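Local coordinates for PspGI restriction endonuclease (Pyrococcus sp. GI-H, PDB 3BM3), which binds its substrate DNA with base flipping and, as a type II restriction endonuclease of the PD-(D/E)XK clan, is expected to cut it at a specific sequence, at residues C[11-16]-C[76-81]; C[55-60]-C[192-197]; C[106-111]-C[244-249]. The protein carries 2 engineered substitutions. All blocks are in the same frame, centred on the assembly; numbering follows the deposited sequence.

Contact 1 of 3, residues C[11-16]-C[76-81]; sequences KKPTQN and EAYLSA. With nucleotides of chain B.
Pro13 and Tyr78 form a CH-pi contact where a short 3-10 turn, residues 13-16, leans on the last turns of helix 52-80. The site lies in the helical part of this PD-(D/E)XK-clan chain, its centre about 29 Å from the centre of the chain, and ties the N-terminal loop before helix 20-31 to the end of the long helix. CB of Pro13 stands almost squarely over the middle of the Tyr78 ring, 3.8 Å from its centroid and 10° off the normal, and the two side chains cross at about a right angle. Tyr83, from the loop that follows, meets the Tyr78 ring edge-to-face.

The phenol reaches this place because CG of Tyr78 lies opposite its own carbonyl carbon (chi1 -80°), which sends the ring away from the helix and towards the loop. At its far end the hydroxyl OH donates to Lys11 O over a short 2.5 Å, arriving from above the carbonyl plane, 54° out of it. ND2 of Asn16 also sits at the ring edge, 2.9 Å from Tyr78 OH, but the angle is too poor for a hydrogen bond; the Asn16 amide has partners outside the contact, its OD1 accepting from the backbone N of Asp8. Within the loop, Lys12 N donates to Gln15 OE1, and Gln15 N to Lys12 O. Thr14 faces the DNA backbone: its hydroxyl stands between its backbone N and carbonyl carbon, and Thr14 OG1 donates to the phosphate oxygen OP2 of DT11 of chain B at 2.8 Å.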
loop_
_atom_site.group_PDB
_atom_site.type_symbol
_atom_site.label_atom_id
_atom_site.label_comp_id
_atom_site.label_asym_id
_atom_site.label_seq_id
_atom_site.Cartn_x
_atom_site.Cartn_y
_atom_site.Cartn_z
ATOM N N LYS C 11 18.865 21.946 -8.554
ATOM C CA LYS C 11 17.853 20.902 -8.833
ATOM C C LYS C 11 17.362 20.272 -7.534
ATOM O O LYS C 11 17.949 20.494 -6.483
ATOM C CB LYS C 11 18.438 19.809 -9.717
ATOM C CG LYS C 11 18.845 20.266 -11.071
ATOM C CD LYS C 11 19.432 19.120 -11.843
ATOM C CE LYS C 11 19.708 19.489 -13.278
ATOM N NZ LYS C 11 20.417 18.373 -13.999
ATOM N N LYS C 12 16.275 19.504 -7.619
ATOM C CA LYS C 12 15.868 18.672 -6.493
ATOM C C LYS C 12 17.051 17.727 -6.265
ATOM O O LYS C 12 17.718 17.305 -7.218
ATOM C CB LYS C 12 14.584 17.892 -6.772
ATOM C CG LYS C 12 13.304 18.721 -6.797
ATOM C CD LYS C 12 12.086 17.845 -7.099
ATOM C CE LYS C 12 10.828 18.689 -7.171
ATOM N NZ LYS C 12 9.875 18.194 -8.207
ATOM N N PRO C 13 17.375 17.443 -5.006
ATOM C CA PRO C 13 18.586 16.664 -4.750
ATOM C C PRO C 13 18.645 15.341 -5.503
ATOM O O PRO C 13 19.656 14.987 -6.076
ATOM C CB PRO C 13 18.551 16.419 -3.231
ATOM C CG PRO C 13 17.229 16.899 -2.746
ATOM C CD PRO C 13 16.665 17.822 -3.776
ATOM N N THR C 14 17.528 14.627 -5.546
ATOM C CA THR C 14 17.533 13.318 -6.131
ATOM C C THR C 14 17.651 13.363 -7.640
ATOM O O THR C 14 17.943 12.335 -8.282
ATOM C CB THR C 14 16.258 12.538 -5.742
ATOM O OG1 THR C 14 15.125 13.289 -6.186
ATOM C CG2 THR C 14 16.165 12.330 -4.221
ATOM N N GLN C 15 17.402 14.529 -8.226
ATOM C CA GLN C 15 17.577 14.686 -9.688
ATOM C C GLN C 15 19.039 14.664 -10.104
ATOM O O GLN C 15 19.337 14.576 -11.303
ATOM C CB GLN C 15 16.901 15.929 -10.200
ATOM C CG GLN C 15 15.419 15.849 -10.082
ATOM C CD GLN C 15 14.734 17.149 -10.434
ATOM O OE1 GLN C 15 15.318 18.233 -10.363
ATOM N NE2 GLN C 15 13.460 17.049 -10.752
ATOM N N ASN C 16 19.927 14.758 -9.119
ATOM C CA ASN C 16 21.360 14.585 -9.301
ATOM C C ASN C 16 21.855 13.150 -9.197
ATOM O O ASN C 16 23.035 12.871 -9.466
ATOM C CB ASN C 16 22.105 15.416 -8.274
ATOM C CG ASN C 16 22.030 16.889 -8.589
ATOM O OD1 ASN C 16 22.601 17.329 -9.570
ATOM N ND2 ASN C 16 21.251 17.625 -7.824
ATOM N N GLU C 76 26.256 15.239 0.666
ATOM C CA GLU C 76 27.349 16.133 1.021
ATOM C C GLU C 76 27.240 17.478 0.307
ATOM O O GLU C 76 27.470 18.534 0.905
ATOM C CB GLU C 76 28.697 15.442 0.776
ATOM C CG GLU C 76 28.899 14.270 1.721
ATOM C CD GLU C 76 30.209 13.526 1.511
ATOM O OE1 GLU C 76 30.964 13.837 0.548
ATOM O OE2 GLU C 76 30.474 12.600 2.309
ATOM N N ALA C 77 26.866 17.462 -0.963
ATOM C CA ALA C 77 26.764 18.686 -1.744
ATOM C C ALA C 77 25.667 19.566 -1.200
ATOM O O ALA C 77 25.865 20.786 -1.057
ATOM C CB ALA C 77 26.520 18.367 -3.234
ATOM N N TYR C 78 24.511 18.964 -0.892
ATOM C CA TYR C 78 23.368 19.731 -0.383
ATOM C C TYR C 78 23.604 20.228 1.037
ATOM O O TYR C 78 23.185 21.321 1.376
ATOM C CB TYR C 78 22.056 18.972 -0.519
ATOM C CG TYR C 78 21.537 19.088 -1.916
ATOM C CD1 TYR C 78 22.086 18.326 -2.945
ATOM C CD2 TYR C 78 20.520 19.977 -2.238
ATOM C CE1 TYR C 78 21.628 18.443 -4.246
ATOM C CE2 TYR C 78 20.038 20.093 -3.551
ATOM C CZ TYR C 78 20.608 19.325 -4.549
ATOM O OH TYR C 78 20.165 19.426 -5.849
ATOM N N LEU C 79 24.302 19.454 1.852
ATOM C CA LEU C 79 24.606 19.917 3.213
ATOM C C LEU C 79 25.561 21.097 3.118
ATOM O O LEU C 79 25.415 22.088 3.861
ATOM C CB LEU C 79 25.222 18.807 4.057
ATOM C CG LEU C 79 24.293 17.629 4.352
ATOM C CD1 LEU C 79 24.964 16.701 5.389
ATOM C CD2 LEU C 79 22.928 18.048 4.762
ATOM N N SER C 80 26.526 21.019 2.208
ATOM C CA SER C 80 27.445 22.168 2.012
ATOM C C SER C 80 26.716 23.439 1.605
ATOM O O SER C 80 27.138 24.560 1.951
ATOM C CB SER C 80 28.498 21.830 0.966
ATOM O OG SER C 80 29.412 20.873 1.477
ATOM N N ALA C 81 25.643 23.263 0.841
ATOM C CA ALA C 81 24.734 24.334 0.415
ATOM C C ALA C 81 23.739 24.795 1.478
ATOM O O ALA C 81 22.947 25.721 1.229
ATOM C CB ALA C 81 23.977 23.897 -0.817
ATOM P P DT B 11 14.092 10.387 -7.740
ATOM O OP1 DT B 11 15.360 9.688 -7.476
ATOM O OP2 DT B 11 14.102 11.772 -8.270
ATOM O "O5'" DT B 11 13.214 9.486 -8.716
ATOM C "C5'" DT B 11 13.053 8.097 -8.458
ATOM C "C4'" DT B 11 11.892 7.561 -9.262
ATOM O "O4'" DT B 11 10.670 8.176 -8.827
ATOM C "C3'" DT B 11 11.959 7.888 -10.748
ATOM O "O3'" DT B 11 12.777 6.914 -11.405
ATOM C "C2'" DT B 11 10.497 7.866 -11.172
ATOM C "C1'" DT B 11 9.718 7.972 -9.857
ATOM N N1 DT B 11 8.724 9.053 -9.779
ATOM C C2 DT B 11 7.407 8.680 -9.674
ATOM O O2 DT B 11 7.048 7.513 -9.684
ATOM N N3 DT B 11 6.524 9.720 -9.557
ATOM C C4 DT B 11 6.818 11.068 -9.550
ATOM O O4 DT B 11 5.914 11.889 -9.423
ATOM C C5 DT B 11 8.223 11.391 -9.693
ATOM C C7 DT B 11 8.635 12.828 -9.719
ATOM C C6 DT B 11 9.094 10.380 -9.798
ATOM P P DA B 10 10.785 14.882 -3.825
ATOM O OP1 DA B 10 12.091 15.484 -3.431
ATOM O OP2 DA B 10 9.848 15.650 -4.663
ATOM O "O5'" DA B 10 11.139 13.506 -4.532
ATOM C "C5'" DA B 10 11.887 12.535 -3.822
ATOM C "C4'" DA B 10 11.960 11.249 -4.603
ATOM O "O4'" DA B 10 10.659 10.628 -4.652
ATOM C "C3'" DA B 10 12.404 11.417 -6.050
ATOM O "O3'" DA B 10 13.261 10.340 -6.382
ATOM C "C2'" DA B 10 11.103 11.363 -6.835
ATOM C "C1'" DA B 10 10.252 10.419 -6.000
ATOM N N9 DA B 10 8.826 10.708 -6.054
ATOM C C8 DA B 10 8.225 11.939 -5.967
ATOM N N7 DA B 10 6.919 11.895 -6.001
ATOM C C5 DA B 10 6.638 10.542 -6.129
ATOM C C6 DA B 10 5.434 9.843 -6.208
ATOM N N6 DA B 10 4.242 10.438 -6.149
ATOM N N1 DA B 10 5.494 8.500 -6.342
ATOM C C2 DA B 10 6.700 7.912 -6.377
ATOM N N3 DA B 10 7.912 8.467 -6.296
ATOM C C4 DA B 10 7.804 9.800 -6.174
#

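Contact 2 of 3, residues C[55-60]-C[192-197]; sequences IAKMLE and FDEEFT. With nucleotides of chain A.
Phe192, the first residue after strand 186-191, points its ring at helix 52-80 and touches it with the outermost carbon: Phe192 CZ lies 3.8 Å from Ala56 CB and 3.9 Å from the backbone N of Lys57, which sits at the ring edge. Phe104 stacks on the same ring, and Phe246 meets it edge-to-face. After the chain leaves the central mixed sheet of the PD-(D/E)XK core, a type I beta turn runs from Asp193 to Phe196; Asp193 OD1 accepts from Glu195 N at 2.7 Å, an Asx turn, while Asp193 OD2 takes the backbone N of Val163. Glu194, bent at chi2 (-84°), turns its carboxylate back to the helix. There Lys57, whose chain bends at chi4 (103°), comes from the opposite direction and sets NZ 3.1 Å from Glu194 OE2, on its anti side and 20° out of the carboxylate plane, in a hydrogen-bonded salt bridge. One turn along the helix, Glu60 pairs with Arg161 and comes near DA6 of chain A, though with two conformers modelled its exact placement is doubtful. Phe196 N closes the turn on Asp193 O, and Thr197 is the N-cap of helix 198-206.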
loop_
_atom_site.group_PDB
_atom_site.type_symbol
_atom_site.label_atom_id
_atom_site.label_comp_id
_atom_site.label_asym_id
_atom_site.label_seq_id
_atom_site.Cartn_x
_atom_site.Cartn_y
_atom_site.Cartn_z
ATOM N N ILE C 55 20.731 -14.076 -8.303
ATOM C CA ILE C 55 21.221 -13.030 -9.168
ATOM C C ILE C 55 20.452 -11.771 -8.888
ATOM O O ILE C 55 21.029 -10.669 -8.794
ATOM C CB ILE C 55 21.061 -13.407 -10.635
ATOM C CG1 ILE C 55 22.038 -14.538 -10.971
ATOM C CG2 ILE C 55 21.359 -12.217 -11.541
ATOM C CD1 ILE C 55 21.930 -15.054 -12.392
ATOM N N ALA C 56 19.143 -11.911 -8.753
ATOM C CA ALA C 56 18.286 -10.750 -8.477
ATOM C C ALA C 56 18.660 -10.073 -7.181
ATOM O O ALA C 56 18.811 -8.852 -7.138
ATOM C CB ALA C 56 16.805 -11.129 -8.434
ATOM N N LYS C 57 18.887 -10.873 -6.149
ATOM C CA LYS C 57 19.216 -10.342 -4.840
ATOM C C LYS C 57 20.590 -9.669 -4.874
ATOM O O LYS C 57 20.763 -8.588 -4.314
ATOM C CB LYS C 57 19.177 -11.445 -3.792
ATOM C CG LYS C 57 19.334 -10.973 -2.356
ATOM C CD LYS C 57 18.781 -12.008 -1.377
ATOM C CE LYS C 57 19.058 -11.684 0.094
ATOM N NZ LYS C 57 17.855 -11.134 0.816
HETATM N N MSE C 58 21.551 -10.325 -5.516
HETATM C CA MSE C 58 22.912 -9.801 -5.616
HETATM C C MSE C 58 22.925 -8.492 -6.397
HETATM O O MSE C 58 23.582 -7.532 -5.992
HETATM C CB MSE C 58 23.852 -10.850 -6.243
HETATM C CG MSE C 58 24.552 -10.403 -7.503
HETATM SE SE MSE C 58 26.174 -11.406 -7.791
HETATM C CE MSE C 58 27.137 -10.899 -6.166
ATOM N N LEU C 59 22.196 -8.465 -7.512
ATOM C CA LEU C 59 22.126 -7.305 -8.368
ATOM C C LEU C 59 21.409 -6.159 -7.650
ATOM O O LEU C 59 21.841 -4.990 -7.711
ATOM C CB LEU C 59 21.404 -7.656 -9.688
ATOM C CG LEU C 59 21.359 -6.557 -10.753
ATOM C CD1 LEU C 59 22.720 -5.898 -10.979
ATOM C CD2 LEU C 59 20.815 -7.132 -12.062
ATOM N N GLU C 60 20.330 -6.506 -6.981
ATOM C CA GLU C 60 19.593 -5.545 -6.205
ATOM C C GLU C 60 20.503 -4.889 -5.156
ATOM O O GLU C 60 20.554 -3.669 -5.036
ATOM C CB GLU C 60 18.402 -6.243 -5.567
ATOM C CG GLU C 60 17.393 -5.323 -5.044
ATOM C CD GLU C 60 17.658 -4.931 -3.621
ATOM O OE1 GLU C 60 18.606 -5.454 -2.999
ATOM O OE2 GLU C 60 16.897 -4.096 -3.143
ATOM N N PHE C 192 9.286 -9.998 -3.086
ATOM C CA PHE C 192 10.698 -10.238 -2.890
ATOM C C PHE C 192 11.011 -9.867 -1.440
ATOM O O PHE C 192 11.765 -8.947 -1.145
ATOM C CB PHE C 192 11.505 -9.432 -3.893
ATOM C CG PHE C 192 12.801 -10.090 -4.279
ATOM C CD1 PHE C 192 12.786 -11.312 -4.876
ATOM C CD2 PHE C 192 14.015 -9.466 -4.048
ATOM C CE1 PHE C 192 13.973 -11.962 -5.212
ATOM C CE2 PHE C 192 15.189 -10.097 -4.403
ATOM C CZ PHE C 192 15.140 -11.340 -5.012
ATOM N N ASP C 193 10.384 -10.623 -0.546
ATOM C CA ASP C 193 10.231 -10.229 0.848
ATOM C C ASP C 193 10.396 -11.448 1.684
ATOM O O ASP C 193 9.587 -12.366 1.643
ATOM C CB ASP C 193 8.849 -9.575 1.067
ATOM C CG ASP C 193 8.680 -8.965 2.436
ATOM O OD1 ASP C 193 9.421 -9.348 3.362
ATOM O OD2 ASP C 193 7.759 -8.123 2.590
ATOM N N GLU C 194 11.445 -11.434 2.478
ATOM C CA GLU C 194 11.758 -12.537 3.363
ATOM C C GLU C 194 10.745 -12.665 4.500
ATOM O O GLU C 194 10.724 -13.691 5.171
ATOM C CB GLU C 194 13.193 -12.382 3.907
ATOM C CG GLU C 194 14.257 -12.163 2.813
ATOM C CD GLU C 194 14.795 -13.448 2.154
ATOM O OE1 GLU C 194 14.352 -14.581 2.511
ATOM O OE2 GLU C 194 15.694 -13.294 1.286
ATOM N N GLU C 195 9.894 -11.648 4.707
ATOM C CA GLU C 195 8.877 -11.680 5.747
ATOM C C GLU C 195 7.480 -11.876 5.178
ATOM O O GLU C 195 6.494 -11.641 5.836
ATOM C CB GLU C 195 8.944 -10.406 6.598
ATOM C CG GLU C 195 10.288 -10.209 7.278
ATOM C CD GLU C 195 10.833 -11.455 7.980
ATOM O OE1 GLU C 195 10.062 -12.124 8.730
ATOM O OE2 GLU C 195 12.043 -11.755 7.797
ATOM N N PHE C 196 7.418 -12.367 3.951
ATOM C CA PHE C 196 6.140 -12.656 3.312
ATOM C C PHE C 196 5.356 -13.636 4.195
ATOM O O PHE C 196 5.897 -14.626 4.622
ATOM C CB PHE C 196 6.402 -13.239 1.949
ATOM C CG PHE C 196 5.162 -13.410 1.125
ATOM C CD1 PHE C 196 4.502 -12.309 0.609
ATOM C CD2 PHE C 196 4.623 -14.655 0.917
ATOM C CE1 PHE C 196 3.358 -12.469 -0.150
ATOM C CE2 PHE C 196 3.493 -14.804 0.171
ATOM C CZ PHE C 196 2.874 -13.747 -0.373
ATOM N N THR C 197 4.081 -13.353 4.444
ATOM C CA THR C 197 3.298 -14.110 5.419
ATOM C C THR C 197 2.445 -15.218 4.808
ATOM O O THR C 197 2.011 -15.149 3.665
ATOM C CB THR C 197 2.340 -13.194 6.191
ATOM O OG1 THR C 197 1.256 -12.812 5.332
ATOM C CG2 THR C 197 3.092 -11.944 6.688
ATOM P P DA A 6 11.082 -1.526 0.230
ATOM O OP1 DA A 6 10.687 -2.870 -0.279
ATOM O OP2 DA A 6 11.822 -1.426 1.517
ATOM O "O5'" DA A 6 11.919 -0.839 -0.935
ATOM C "C5'" DA A 6 12.657 0.346 -0.683
ATOM C "C4'" DA A 6 14.052 -0.023 -0.252
ATOM O "O4'" DA A 6 14.825 -0.522 -1.371
ATOM C "C3'" DA A 6 14.854 1.136 0.336
ATOM O "O3'" DA A 6 15.395 0.707 1.579
ATOM C "C2'" DA A 6 15.953 1.372 -0.685
ATOM C "C1'" DA A 6 16.140 -0.019 -1.244
ATOM N N9 DA A 6 16.789 -0.098 -2.552
ATOM C C8 DA A 6 17.198 -1.249 -3.175
ATOM N N7 DA A 6 17.771 -1.049 -4.334
ATOM C C5 DA A 6 17.734 0.328 -4.492
ATOM C C6 DA A 6 18.192 1.167 -5.518
ATOM N N6 DA A 6 18.796 0.720 -6.623
ATOM N N1 DA A 6 18.011 2.497 -5.369
ATOM C C2 DA A 6 17.407 2.939 -4.257
ATOM N N3 DA A 6 16.933 2.248 -3.223
ATOM C C4 DA A 6 17.130 0.929 -3.403
#

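Contact 3 of 3, residues C[106-111]-C[244-249]; sequences IIFTKL and RRFSDI
Phe108, on helix 85-115, and Phe246, just after strand 243-245, the outermost strand of the sheet within this chain, bring their rings together in a wholly apolar contact that packs the helix against the mixed sheet of the PD-(D/E)XK core. Both phenylalanines swing CG opposite the backbone N (chi1 -165° for Phe108, 175° for Phe246), and the two side chains run past one another in opposite senses. The ring centroids of Phe108 and Phe246 are 5.9 Å apart and the planes are inclined at 66°, meeting at a slant. CE1 of Phe246 comes in at the edge of the Phe108 ring, in its plane, 3.6 Å from Phe108 CD1. Leu111, one helical turn further on, approaches the other ring at its edge: Leu111 CD1 lies 4.0 Å from Phe246 CE2. Phe139 and Phe250 also meet the Phe108 ring, and Trp188 and Val190 of strand 186-191 pack on Ile249; all four touching residues are buried. Ile249 crosses Phe108 at about a right angle. The extended branch puts Ile249 CD1 4.0 Å from Phe108 CZ, while the shorter branch, flanked by the backbone N and C, brings Ile249 CG2 within 3.9 Å of Phe108 CE1.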
loop_
_atom_site.group_PDB
_atom_site.type_symbol
_atom_site.label_atom_id
_atom_site.label_comp_id
_atom_site.label_asym_id
_atom_site.label_seq_id
_atom_site.Cartn_x
_atom_site.Cartn_y
_atom_site.Cartn_z
ATOM N N ILE C 106 13.238 -3.685 -12.852
ATOM C CA ILE C 106 14.261 -3.756 -13.900
ATOM C C ILE C 106 15.024 -5.076 -13.913
ATOM O O ILE C 106 15.224 -5.688 -14.960
ATOM C CB ILE C 106 15.242 -2.600 -13.804
ATOM C CG1 ILE C 106 14.488 -1.293 -14.088
ATOM C CG2 ILE C 106 16.409 -2.836 -14.768
ATOM C CD1 ILE C 106 15.242 -0.017 -13.742
ATOM N N ILE C 107 15.439 -5.497 -12.731
ATOM C CA ILE C 107 16.115 -6.760 -12.560
ATOM C C ILE C 107 15.260 -7.893 -13.117
ATOM O O ILE C 107 15.745 -8.736 -13.862
ATOM C CB ILE C 107 16.438 -6.933 -11.080
ATOM C CG1 ILE C 107 17.526 -5.903 -10.712
ATOM C CG2 ILE C 107 16.882 -8.349 -10.807
ATOM C CD1 ILE C 107 17.792 -5.836 -9.195
ATOM N N PHE C 108 13.969 -7.872 -12.805
ATOM C CA PHE C 108 13.045 -8.863 -13.303
ATOM C C PHE C 108 13.084 -8.887 -14.834
ATOM O O PHE C 108 13.141 -9.976 -15.428
ATOM C CB PHE C 108 11.637 -8.588 -12.782
ATOM C CG PHE C 108 10.703 -9.745 -12.944
ATOM C CD1 PHE C 108 10.714 -10.777 -12.021
ATOM C CD2 PHE C 108 9.805 -9.809 -14.016
ATOM C CE1 PHE C 108 9.852 -11.857 -12.174
ATOM C CE2 PHE C 108 8.940 -10.881 -14.145
ATOM C CZ PHE C 108 8.974 -11.884 -13.214
ATOM N N THR C 109 13.079 -7.715 -15.478
ATOM C CA THR C 109 13.127 -7.658 -16.942
ATOM C C THR C 109 14.406 -8.252 -17.508
ATOM O O THR C 109 14.403 -8.849 -18.563
ATOM C CB THR C 109 12.908 -6.232 -17.514
ATOM O OG1 THR C 109 14.040 -5.408 -17.246
ATOM C CG2 THR C 109 11.720 -5.608 -16.875
ATOM N N LYS C 110 15.508 -8.046 -16.812
ATOM C CA LYS C 110 16.778 -8.583 -17.259
ATOM C C LYS C 110 16.706 -10.091 -17.316
ATOM O O LYS C 110 17.259 -10.725 -18.240
ATOM C CB LYS C 110 17.875 -8.128 -16.304
ATOM C CG LYS C 110 18.077 -6.639 -16.283
ATOM C CD LYS C 110 18.284 -6.057 -17.697
ATOM C CE LYS C 110 18.644 -4.588 -17.667
ATOM N NZ LYS C 110 18.492 -3.946 -19.033
ATOM N N LEU C 111 16.053 -10.661 -16.305
ATOM C CA LEU C 111 15.836 -12.121 -16.259
ATOM C C LEU C 111 14.878 -12.570 -17.352
ATOM O O LEU C 111 15.158 -13.511 -18.066
ATOM C CB LEU C 111 15.348 -12.567 -14.902
ATOM C CG LEU C 111 16.442 -12.477 -13.824
ATOM C CD1 LEU C 111 15.860 -12.399 -12.415
ATOM C CD2 LEU C 111 17.403 -13.666 -13.950
ATOM N N ARG C 244 5.351 -20.676 -5.048
ATOM C CA ARG C 244 6.540 -21.035 -5.789
ATOM C C ARG C 244 7.686 -20.135 -5.378
ATOM O O ARG C 244 7.486 -19.011 -4.940
ATOM C CB ARG C 244 6.324 -20.860 -7.292
ATOM C CG ARG C 244 5.123 -21.531 -7.902
ATOM C CD ARG C 244 5.370 -22.954 -8.087
ATOM N NE ARG C 244 6.209 -23.174 -9.272
ATOM C CZ ARG C 244 6.933 -24.269 -9.470
ATOM N NH1 ARG C 244 6.978 -25.209 -8.539
ATOM N NH2 ARG C 244 7.636 -24.401 -10.568
ATOM N N ARG C 245 8.897 -20.629 -5.572
ATOM C CA ARG C 245 10.055 -19.780 -5.437
ATOM C C ARG C 245 10.103 -18.802 -6.595
ATOM O O ARG C 245 9.781 -19.126 -7.733
ATOM C CB ARG C 245 11.320 -20.650 -5.451
ATOM C CG ARG C 245 11.454 -21.563 -4.314
ATOM C CD ARG C 245 12.720 -22.390 -4.517
ATOM N NE ARG C 245 13.086 -23.168 -3.329
ATOM C CZ ARG C 245 12.619 -24.387 -3.039
ATOM N NH1 ARG C 245 11.745 -24.990 -3.843
ATOM N NH2 ARG C 245 13.027 -25.013 -1.934
ATOM N N PHE C 246 10.596 -17.605 -6.306
ATOM C CA PHE C 246 10.877 -16.622 -7.335
ATOM C C PHE C 246 11.629 -17.223 -8.517
ATOM O O PHE C 246 11.311 -16.983 -9.667
ATOM C CB PHE C 246 11.692 -15.490 -6.724
ATOM C CG PHE C 246 12.146 -14.473 -7.727
ATOM C CD1 PHE C 246 11.318 -13.435 -8.090
ATOM C CD2 PHE C 246 13.386 -14.574 -8.334
ATOM C CE1 PHE C 246 11.745 -12.485 -8.993
ATOM C CE2 PHE C 246 13.803 -13.626 -9.259
ATOM C CZ PHE C 246 12.973 -12.589 -9.575
ATOM N N SER C 247 12.624 -18.036 -8.227
ATOM C CA SER C 247 13.415 -18.577 -9.301
ATOM C C SER C 247 12.615 -19.378 -10.286
ATOM O O SER C 247 13.038 -19.555 -11.439
ATOM C CB SER C 247 14.543 -19.419 -8.721
ATOM O OG SER C 247 15.499 -18.561 -8.164
ATOM N N ASP C 248 11.488 -19.922 -9.829
ATOM C CA ASP C 248 10.685 -20.805 -10.652
ATOM C C ASP C 248 9.854 -20.064 -11.670
ATOM O O ASP C 248 9.314 -20.683 -12.609
ATOM C CB ASP C 248 9.676 -21.571 -9.800
ATOM C CG ASP C 248 10.298 -22.558 -8.873
ATOM O OD1 ASP C 248 11.480 -22.810 -8.979
ATOM O OD2 ASP C 248 9.557 -23.067 -8.017
ATOM N N ILE C 249 9.702 -18.751 -11.509
ATOM C CA ILE C 249 8.712 -18.076 -12.321
ATOM C C ILE C 249 9.102 -18.105 -13.805
ATOM O O ILE C 249 8.262 -18.120 -14.664
ATOM C CB ILE C 249 8.434 -16.654 -11.844
ATOM C CG1 ILE C 249 7.148 -16.125 -12.480
ATOM C CG2 ILE C 249 9.661 -15.727 -12.095
ATOM C CD1 ILE C 249 6.622 -14.830 -11.880
#

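How the contacts relate
Contacts 2 and 3 are neighbours, with centres 10 Å apart, and share one hydrophobic layer: Ile107 CG2 packs 3.6 Å from Ala56 CA, and Ala56 CB, which serves contact 2, also lies 4.0 Å from Phe246 CE2 of contact 3. Contact 1 stands well apart, its centre 30 Å from that of contact 2 and 34 Å from that of contact 3, yet it uses the far end of the same helix 52-80 that contact 2 uses. The contacts stand differently to the DNA. The 11-16 segment of contact 1 hydrogen-bonds a phosphate of chain B, contact 2 brings helix 52-80 beside a nucleotide of chain A, and contact 3 keeps its nearest atom about 7 Å from the nucleic acid.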